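Side-chain contacts in secretion activator protein, hypothetical (Brucella abortus bv. 1 str. 9-941, PDB 7DNP), which probably cleaves peptidoglycan as a muramidase of the glycosyl hydrolase 108 family, serving the type IV secretion system as an autolysin: residues 3-8 against 68-73; 87-92 against 96-101. All blocks are in the same frame, centred on the assembly; numbering follows the deposited sequence.

Contact 1 (3-8 against 68-73); sequences KGTFAK and NYWNKV. With H9U ((2R)-2-[[(2S)-2-[[(2R)-2-[(2R,3S,4R,5R,6S)-5-acetamido-3-[(2S,3R,4R,5S,6R)-3-acetamido-6-(hydroxymethyl)-4,5-bis(oxidanyl)oxan-2-yl]oxy-2-(hydroxymethyl)-6-oxidanyl-oxan-4-yl]oxypropanoyl]amino]propanoyl]amino]pentanedioic acid), chain B.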
loop_
_atom_site.group_PDB
_atom_site.type_symbol
_atom_site.label_atom_id
_atom_site.label_comp_id
_atom_site.label_asym_id
_atom_site.label_seq_id
_atom_site.Cartn_x
_atom_site.Cartn_y
_atom_site.Cartn_z
ATOM N N LYS A 3 4.490 -1.391 -14.930
ATOM C CA LYS A 3 3.124 -1.770 -15.287
ATOM C C LYS A 3 2.817 -3.214 -14.910
ATOM O O LYS A 3 1.737 -3.507 -14.384
ATOM C CB LYS A 3 2.903 -1.553 -16.786
ATOM C CG LYS A 3 1.645 -2.220 -17.344
ATOM C CD LYS A 3 1.545 -2.023 -18.852
ATOM C CE LYS A 3 0.321 -2.721 -19.435
ATOM N NZ LYS A 3 0.241 -2.506 -20.909
ATOM N N GLY A 4 3.752 -4.128 -15.169
ATOM C CA GLY A 4 3.515 -5.545 -14.959
ATOM C C GLY A 4 3.484 -5.984 -13.509
ATOM O O GLY A 4 3.140 -7.140 -13.245
ATOM N N THR A 5 3.831 -5.104 -12.569
ATOM C CA THR A 5 3.850 -5.507 -11.168
ATOM C C THR A 5 2.443 -5.691 -10.611
ATOM O O THR A 5 2.233 -6.543 -9.739
ATOM C CB THR A 5 4.620 -4.483 -10.334
ATOM O OG1 THR A 5 5.928 -4.295 -10.890
ATOM C CG2 THR A 5 4.753 -4.958 -8.882
ATOM N N PHE A 6 1.472 -4.915 -11.099
ATOM C CA PHE A 6 0.130 -4.964 -10.521
ATOM C C PHE A 6 -0.475 -6.360 -10.646
ATOM O O PHE A 6 -0.991 -6.916 -9.669
ATOM C CB PHE A 6 -0.764 -3.914 -11.183
ATOM C CG PHE A 6 -2.069 -3.699 -10.476
ATOM C CD1 PHE A 6 -2.110 -3.078 -9.234
ATOM C CD2 PHE A 6 -3.261 -4.120 -11.050
ATOM C CE1 PHE A 6 -3.320 -2.881 -8.578
ATOM C CE2 PHE A 6 -4.475 -3.921 -10.403
ATOM C CZ PHE A 6 -4.505 -3.305 -9.168
ATOM N N ALA A 7 -0.400 -6.948 -11.843
ATOM C CA ALA A 7 -0.891 -8.308 -12.051
ATOM C C ALA A 7 -0.127 -9.329 -11.216
ATOM O O ALA A 7 -0.675 -10.384 -10.880
ATOM C CB ALA A 7 -0.802 -8.672 -13.530
ATOM N N LYS A 8 1.133 -9.044 -10.883
ATOM C CA LYS A 8 1.917 -9.970 -10.075
ATOM C C LYS A 8 1.630 -9.795 -8.591
ATOM O O LYS A 8 1.595 -10.778 -7.844
ATOM C CB LYS A 8 3.410 -9.775 -10.343
ATOM C CG LYS A 8 3.928 -10.411 -11.623
ATOM C CD LYS A 8 5.419 -10.133 -11.793
ATOM C CE LYS A 8 6.142 -11.304 -12.449
ATOM N NZ LYS A 8 5.842 -11.402 -13.906
ATOM N N ASN A 68 -7.475 3.671 -6.790
ATOM C CA ASN A 68 -7.313 4.481 -5.593
ATOM C C ASN A 68 -6.067 4.140 -4.797
ATOM O O ASN A 68 -5.822 4.764 -3.760
ATOM C CB ASN A 68 -8.558 4.361 -4.712
ATOM C CG ASN A 68 -9.672 5.280 -5.179
ATOM O OD1 ASN A 68 -9.522 5.987 -6.178
ATOM N ND2 ASN A 68 -10.782 5.288 -4.457
ATOM N N TYR A 69 -5.267 3.181 -5.253
ATOM C CA TYR A 69 -4.045 2.859 -4.532
ATOM C C TYR A 69 -2.876 2.784 -5.502
ATOM O O TYR A 69 -1.978 3.629 -5.450
ATOM C CB TYR A 69 -4.235 1.566 -3.729
ATOM C CG TYR A 69 -5.208 1.780 -2.588
ATOM C CD1 TYR A 69 -4.774 2.289 -1.369
ATOM C CD2 TYR A 69 -6.566 1.528 -2.746
ATOM C CE1 TYR A 69 -5.660 2.514 -0.331
ATOM C CE2 TYR A 69 -7.461 1.752 -1.711
ATOM C CZ TYR A 69 -7.003 2.246 -0.509
ATOM O OH TYR A 69 -7.886 2.471 0.521
ATOM N N TRP A 70 -2.904 1.808 -6.414
ATOM C CA TRP A 70 -1.852 1.674 -7.421
ATOM C C TRP A 70 -1.664 2.964 -8.219
ATOM O O TRP A 70 -0.544 3.476 -8.338
ATOM C CB TRP A 70 -2.180 0.502 -8.351
ATOM C CG TRP A 70 -1.185 0.274 -9.453
ATOM C CD1 TRP A 70 -1.335 0.598 -10.768
ATOM C CD2 TRP A 70 0.105 -0.338 -9.335
ATOM N NE1 TRP A 70 -0.216 0.228 -11.477
ATOM C CE2 TRP A 70 0.681 -0.349 -10.619
ATOM C CE3 TRP A 70 0.831 -0.872 -8.263
ATOM C CZ2 TRP A 70 1.949 -0.876 -10.865
ATOM C CZ3 TRP A 70 2.091 -1.395 -8.513
ATOM C CH2 TRP A 70 2.635 -1.392 -9.799
ATOM N N ASN A 71 -2.752 3.511 -8.775
ATOM C CA ASN A 71 -2.623 4.728 -9.576
ATOM C C ASN A 71 -2.266 5.941 -8.724
ATOM O O ASN A 71 -1.584 6.852 -9.206
ATOM C CB ASN A 71 -3.913 4.994 -10.358
ATOM C CG ASN A 71 -4.070 4.072 -11.555
ATOM O OD1 ASN A 71 -3.111 3.436 -11.993
ATOM N ND2 ASN A 71 -5.281 3.998 -12.090
ATOM N N LYS A 72 -2.705 5.982 -7.464
ATOM C CA LYS A 72 -2.414 7.132 -6.613
ATOM C C LYS A 72 -0.985 7.141 -6.081
ATOM O O LYS A 72 -0.565 8.145 -5.497
ATOM C CB LYS A 72 -3.408 7.186 -5.448
ATOM C CG LYS A 72 -4.836 7.433 -5.906
ATOM C CD LYS A 72 -5.552 8.457 -5.037
ATOM C CE LYS A 72 -6.760 9.043 -5.776
ATOM N NZ LYS A 72 -8.054 8.440 -5.333
ATOM N N VAL A 73 -0.234 6.058 -6.254
ATOM C CA VAL A 73 1.197 6.052 -5.989
ATOM C C VAL A 73 2.000 5.953 -7.282
ATOM O O VAL A 73 3.212 5.700 -7.240
ATOM C CB VAL A 73 1.579 4.931 -5.006
ATOM C CG1 VAL A 73 0.790 5.076 -3.707
ATOM C CG2 VAL A 73 1.348 3.559 -5.631
HETATM C C22 H9U B . -6.271 -0.989 6.633
HETATM C C24 H9U B . -5.696 -2.198 8.685
HETATM C C26 H9U B . -6.598 -2.341 5.968
HETATM C C28 H9U B . -6.145 -3.521 8.047
HETATM C C23 H9U B . -6.410 -1.040 8.107
HETATM C C25 H9U B . -6.506 1.130 5.610
HETATM C C27 H9U B . -7.193 1.651 4.324
HETATM C C29 H9U B . -6.592 2.931 3.883
HETATM C C30 H9U B . -6.553 3.936 4.962
HETATM C C31 H9U B . -5.785 3.372 6.166
HETATM C C32 H9U B . -6.251 0.709 9.869
HETATM C C33 H9U B . -6.149 -2.337 4.540
HETATM C C34 H9U B . -5.676 4.392 7.259
HETATM C C35 H9U B . -4.760 -2.446 11.028
HETATM C C36 H9U B . -5.007 1.311 10.514
HETATM C C37 H9U B . -8.064 0.059 2.433
HETATM C C38 H9U B . -7.338 1.760 9.716
HETATM C C39 H9U B . -2.550 1.877 10.335
HETATM C C40 H9U B . -4.954 -2.586 12.535
HETATM C C41 H9U B . -7.674 -0.943 1.347
HETATM C C42 H9U B . -2.588 3.371 10.037
HETATM C C43 H9U B . -3.362 5.695 10.735
HETATM C C44 H9U B . -1.324 1.269 9.681
HETATM C C45 H9U B . -4.707 6.015 10.099
HETATM C C46 H9U B . -3.275 6.444 12.056
HETATM C C47 H9U B . -2.691 7.843 11.862
HETATM C C48 H9U B . -2.554 8.581 13.191
HETATM N N18 H9U B . -5.905 -2.330 10.158
HETATM N N19 H9U B . -6.995 0.652 3.225
HETATM N N20 H9U B . -3.753 1.307 9.751
HETATM N N21 H9U B . -3.282 4.260 10.976
HETATM O O01 H9U B . -7.166 0.021 6.112
HETATM O O02 H9U B . -5.941 -3.491 6.600
HETATM O O03 H9U B . -6.459 2.166 6.654
HETATM O O04 H9U B . -5.826 0.230 8.610
HETATM O O05 H9U B . -7.478 -3.716 8.294
HETATM O O06 H9U B . -7.330 3.476 2.723
HETATM O O07 H9U B . -5.892 5.127 4.498
HETATM O O08 H9U B . -6.365 -3.631 4.044
HETATM O O09 H9U B . -6.959 4.748 7.692
HETATM O O10 H9U B . -3.663 -2.433 10.575
HETATM O O11 H9U B . -5.048 1.762 11.607
HETATM O O12 H9U B . -9.210 0.335 2.603
HETATM O O13 H9U B . -2.071 3.784 9.050
HETATM O O14 H9U B . -4.791 6.941 9.247
HETATM O O15 H9U B . -5.730 5.355 10.429
HETATM O O16 H9U B . -2.891 8.004 14.261
HETATM O O17 H9U B . -2.109 9.760 13.210
#
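Phe6 lies against one face of the Trp70 indole. The two side chains run past each other in opposite directions, so different parts of Phe6 meet different parts of the tryptophan. Phe6 CD1 sits over the pyrrole end, 3.5 Å from Trp70 CG and towards the rim of the ring. Phe6 CE1 goes further back along the tryptophan and reaches Trp70 CB at 3.6 Å. Phe6 CB makes a CH-pi contact over the Trp70 six-membered ring, 4.1 Å from its centroid and only 17° off the normal. The phenyl and the five-membered ring are tilted at 47°, with centroids 4.6 Å apart. The pair is thus neither a parallel stack nor a T-shaped one. Both side chains carry CG anti to the backbone N, with chi1 -168° in Phe6, and both point into the contact. Thr5 meets the far end of the indole, with Thr5 CB 3.7 Å from Trp70 CH2.

The polar atoms of Thr5 and Trp70 have partners outside the contact. Thr5 OG1 is hydrogen-bonded to Asp83, and Trp70 NE1 to Asp76. These bonds probably help to fix the rotation of the indole and the place of Thr5. Tyr69, next to Trp70, turns to the bound peptidoglycan fragment H9U. Tyr69 OH and H9U O06 are 2.5 Å apart, a very short hydrogen bond whose exact length should be read with caution. H9U O06 lies at the edge of the tyrosine ring near its plane. Tyr69 OH is also bonded to Thr39. Neighbouring residues Tyr69 and Trp70 therefore serve two sides. Trp70 joins the N-terminal helix 5-17 through apolar and CH-pi contacts, while Tyr69 binds the sugar through its hydroxyl.

Contact 2 (87-92 against 96-101); sequences LDFAIH and ARAVKM. With H9U ((2R)-2-[[(2S)-2-[[(2R)-2-[(2R,3S,4R,5R,6S)-5-acetamido-3-[(2S,3R,4R,5S,6R)-3-acetamido-6-(hydroxymethyl)-4,5-bis(oxidanyl)oxan-2-yl]oxy-2-(hydroxymethyl)-6-oxidanyl-oxan-4-yl]oxypropanoyl]amino]propanoyl]amino]pentanedioic acid), chain B.
Phe89 holds CG anti to the backbone N, chi1 -160°, and this sends its ring across to segment 96-101. Met101 points into the contact with its CB and CG beside the ring; the bends at chi2 and chi3 come further out. The ring lies over Ala98. Ala98 CA is 4.1 Å from the Phe89 centroid and 15° off the normal, a CH-pi contact on one face. Met101 CB meets Phe89 CE2 at 3.7 Å. Arg97 CG approaches Phe89 CE1 at 4.0 Å, so arginine contributes its aliphatic part here. Further back, Ala98 CB fits against the other helix and comes 3.4 Å from Ala90 N. The small alanines let the axes approach to 7.9 Å at 139°, broadly antiparallel but well splayed, as in a helical hairpin with a short turn.

The C-terminal part of helix 82-93 binds H9U. Ile91 O accepts a fairly straight hydrogen bond from H9U N19 at 2.7 Å. His92 NE2 donates to H9U O10 at 2.9 Å, and His92 O receives a longer bond from H9U N20. The methyl carbon H9U C44 lies over one face of the imidazole, 3.3 Å from His92 CE1. The side chains that meet between the helices thus do so by apolar and CH-pi contacts, whereas backbone carbonyls and the imidazole of helix 82-93 grip the amides of the glycopeptide.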
loop_
_atom_site.group_PDB
_atom_site.type_symbol
_atom_site.label_atom_id
_atom_site.label_comp_id
_atom_site.label_asym_id
_atom_site.label_seq_id
_atom_site.Cartn_x
_atom_site.Cartn_y
_atom_site.Cartn_z
ATOM N N LEU A 87 2.972 0.429 -2.879
ATOM C CA LEU A 87 1.574 0.006 -2.948
ATOM C C LEU A 87 1.101 -0.584 -1.625
ATOM O O LEU A 87 0.015 -0.247 -1.137
ATOM C CB LEU A 87 1.387 -1.008 -4.077
ATOM C CG LEU A 87 0.039 -1.733 -4.132
ATOM C CD1 LEU A 87 -1.095 -0.767 -4.430
ATOM C CD2 LEU A 87 0.081 -2.858 -5.162
ATOM N N ASP A 88 1.887 -1.483 -1.032
ATOM C CA ASP A 88 1.423 -2.102 0.207
ATOM C C ASP A 88 1.315 -1.081 1.331
ATOM O O ASP A 88 0.343 -1.098 2.096
ATOM C CB ASP A 88 2.332 -3.249 0.633
ATOM C CG ASP A 88 1.755 -4.011 1.808
ATOM O OD1 ASP A 88 0.841 -4.827 1.584
ATOM O OD2 ASP A 88 2.180 -3.764 2.958
ATOM N N PHE A 89 2.308 -0.195 1.457
ATOM C CA PHE A 89 2.219 0.916 2.400
ATOM C C PHE A 89 0.960 1.739 2.136
ATOM O O PHE A 89 0.225 2.090 3.069
ATOM C CB PHE A 89 3.492 1.769 2.286
ATOM C CG PHE A 89 3.776 2.660 3.475
ATOM C CD1 PHE A 89 2.836 2.873 4.471
ATOM C CD2 PHE A 89 5.003 3.307 3.573
ATOM C CE1 PHE A 89 3.116 3.704 5.548
ATOM C CE2 PHE A 89 5.289 4.136 4.646
ATOM C CZ PHE A 89 4.340 4.335 5.637
ATOM N N ALA A 90 0.672 2.014 0.861
ATOM C CA ALA A 90 -0.530 2.763 0.509
ATOM C C ALA A 90 -1.791 2.018 0.920
ATOM O O ALA A 90 -2.755 2.631 1.389
ATOM C CB ALA A 90 -0.551 3.053 -0.993
ATOM N N ILE A 91 -1.814 0.696 0.740
ATOM C CA ILE A 91 -3.002 -0.067 1.119
ATOM C C ILE A 91 -3.218 0.007 2.624
ATOM O O ILE A 91 -4.347 0.174 3.102
ATOM C CB ILE A 91 -2.881 -1.525 0.638
ATOM C CG1 ILE A 91 -3.011 -1.595 -0.885
ATOM C CG2 ILE A 91 -3.934 -2.405 1.321
ATOM C CD1 ILE A 91 -2.682 -2.964 -1.463
ATOM N N HIS A 92 -2.130 -0.069 3.386
ATOM C CA HIS A 92 -2.198 -0.148 4.840
ATOM C C HIS A 92 -2.467 1.204 5.489
ATOM O O HIS A 92 -3.167 1.269 6.507
ATOM C CB HIS A 92 -0.888 -0.729 5.370
ATOM C CG HIS A 92 -0.974 -1.280 6.757
ATOM N ND1 HIS A 92 0.075 -1.202 7.649
ATOM C CD2 HIS A 92 -1.971 -1.929 7.403
ATOM C CE1 HIS A 92 -0.273 -1.778 8.785
ATOM N NE2 HIS A 92 -1.511 -2.226 8.663
ATOM N N ALA A 96 -1.422 8.829 0.408
ATOM C CA ALA A 96 -0.720 10.066 0.737
ATOM C C ALA A 96 0.425 9.803 1.707
ATOM O O ALA A 96 1.547 10.277 1.502
ATOM C CB ALA A 96 -1.696 11.095 1.312
ATOM N N ARG A 97 0.160 9.036 2.768
ATOM C CA ARG A 97 1.199 8.749 3.753
ATOM C C ARG A 97 2.324 7.915 3.148
ATOM O O ARG A 97 3.502 8.121 3.472
ATOM C CB ARG A 97 0.588 8.037 4.962
ATOM C CG ARG A 97 1.599 7.390 5.909
ATOM C CD ARG A 97 2.461 8.425 6.618
ATOM N NE ARG A 97 1.677 9.573 7.059
ATOM C CZ ARG A 97 2.157 10.807 7.166
ATOM N NH1 ARG A 97 3.425 11.057 6.872
ATOM N NH2 ARG A 97 1.366 11.793 7.567
ATOM N N ALA A 98 1.986 6.971 2.270
ATOM C CA ALA A 98 3.017 6.156 1.640
ATOM C C ALA A 98 3.904 7.007 0.737
ATOM O O ALA A 98 5.136 6.904 0.787
ATOM C CB ALA A 98 2.377 5.011 0.854
ATOM N N VAL A 99 3.292 7.869 -0.084
ATOM C CA VAL A 99 4.067 8.712 -0.991
ATOM C C VAL A 99 4.883 9.740 -0.209
ATOM O O VAL A 99 6.020 10.057 -0.579
ATOM C CB VAL A 99 3.139 9.377 -2.028
ATOM C CG1 VAL A 99 3.904 10.403 -2.859
ATOM C CG2 VAL A 99 2.542 8.324 -2.948
ATOM N N LYS A 100 4.324 10.268 0.888
ATOM C CA LYS A 100 5.078 11.197 1.729
ATOM C C LYS A 100 6.345 10.546 2.275
ATOM O O LYS A 100 7.407 11.179 2.332
ATOM C CB LYS A 100 4.202 11.700 2.878
ATOM C CG LYS A 100 3.217 12.792 2.493
ATOM C CD LYS A 100 2.330 13.162 3.676
ATOM C CE LYS A 100 1.312 14.221 3.295
ATOM N NZ LYS A 100 0.674 14.843 4.490
ATOM N N MET A 101 6.253 9.276 2.676
ATOM C CA MET A 101 7.424 8.584 3.198
ATOM C C MET A 101 8.417 8.262 2.089
ATOM O O MET A 101 9.633 8.317 2.304
ATOM C CB MET A 101 7.002 7.310 3.930
ATOM C CG MET A 101 7.907 6.947 5.103
ATOM S SD MET A 101 7.850 8.151 6.454
ATOM C CE MET A 101 6.085 8.392 6.622
HETATM C C22 H9U B . -6.271 -0.989 6.633
HETATM C C24 H9U B . -5.696 -2.198 8.685
HETATM C C26 H9U B . -6.598 -2.341 5.968
HETATM C C28 H9U B . -6.145 -3.521 8.047
HETATM C C23 H9U B . -6.410 -1.040 8.107
HETATM C C25 H9U B . -6.506 1.130 5.610
HETATM C C27 H9U B . -7.193 1.651 4.324
HETATM C C29 H9U B . -6.592 2.931 3.883
HETATM C C30 H9U B . -6.553 3.936 4.962
HETATM C C31 H9U B . -5.785 3.372 6.166
HETATM C C32 H9U B . -6.251 0.709 9.869
HETATM C C33 H9U B . -6.149 -2.337 4.540
HETATM C C34 H9U B . -5.676 4.392 7.259
HETATM C C35 H9U B . -4.760 -2.446 11.028
HETATM C C36 H9U B . -5.007 1.311 10.514
HETATM C C37 H9U B . -8.064 0.059 2.433
HETATM C C38 H9U B . -7.338 1.760 9.716
HETATM C C39 H9U B . -2.550 1.877 10.335
HETATM C C40 H9U B . -4.954 -2.586 12.535
HETATM C C41 H9U B . -7.674 -0.943 1.347
HETATM C C42 H9U B . -2.588 3.371 10.037
HETATM C C43 H9U B . -3.362 5.695 10.735
HETATM C C44 H9U B . -1.324 1.269 9.681
HETATM C C45 H9U B . -4.707 6.015 10.099
HETATM C C46 H9U B . -3.275 6.444 12.056
HETATM C C47 H9U B . -2.691 7.843 11.862
HETATM C C48 H9U B . -2.554 8.581 13.191
HETATM N N18 H9U B . -5.905 -2.330 10.158
HETATM N N19 H9U B . -6.995 0.652 3.225
HETATM N N20 H9U B . -3.753 1.307 9.751
HETATM N N21 H9U B . -3.282 4.260 10.976
HETATM O O01 H9U B . -7.166 0.021 6.112
HETATM O O02 H9U B . -5.941 -3.491 6.600
HETATM O O03 H9U B . -6.459 2.166 6.654
HETATM O O04 H9U B . -5.826 0.230 8.610
HETATM O O05 H9U B . -7.478 -3.716 8.294
HETATM O O06 H9U B . -7.330 3.476 2.723
HETATM O O07 H9U B . -5.892 5.127 4.498
HETATM O O08 H9U B . -6.365 -3.631 4.044
HETATM O O09 H9U B . -6.959 4.748 7.692
HETATM O O10 H9U B . -3.663 -2.433 10.575
HETATM O O11 H9U B . -5.048 1.762 11.607
HETATM O O12 H9U B . -9.210 0.335 2.603
HETATM O O13 H9U B . -2.071 3.784 9.050
HETATM O O14 H9U B . -4.791 6.941 9.247
HETATM O O15 H9U B . -5.730 5.355 10.429
HETATM O O16 H9U B . -2.891 8.004 14.261
HETATM O O17 H9U B . -2.109 9.760 13.210
#

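Overall arrangement
From the N terminus, the residues leading into helix 5-17 and its first turn form one side of contact 1. The chain then passes through the small antiparallel sheet and helices 37-44 and 50-54 before helix 58-70 closes this long loop against residues 3-8. Helix 82-93 follows, and contact 2 closes a tight hairpin with helix 95-106. The contacts come in series, neither nested nor crossed. Their centres are 12 Å apart, and they touch directly: Val73 packs on Ala90 and Val99, and Trp70 and Tyr69 meet helix 82-93. Together they tie the N-terminal helix to the central helices of the muramidase region and onward to helix 95-106. Both contacts also reach H9U, through Tyr69, Ile91 and His92.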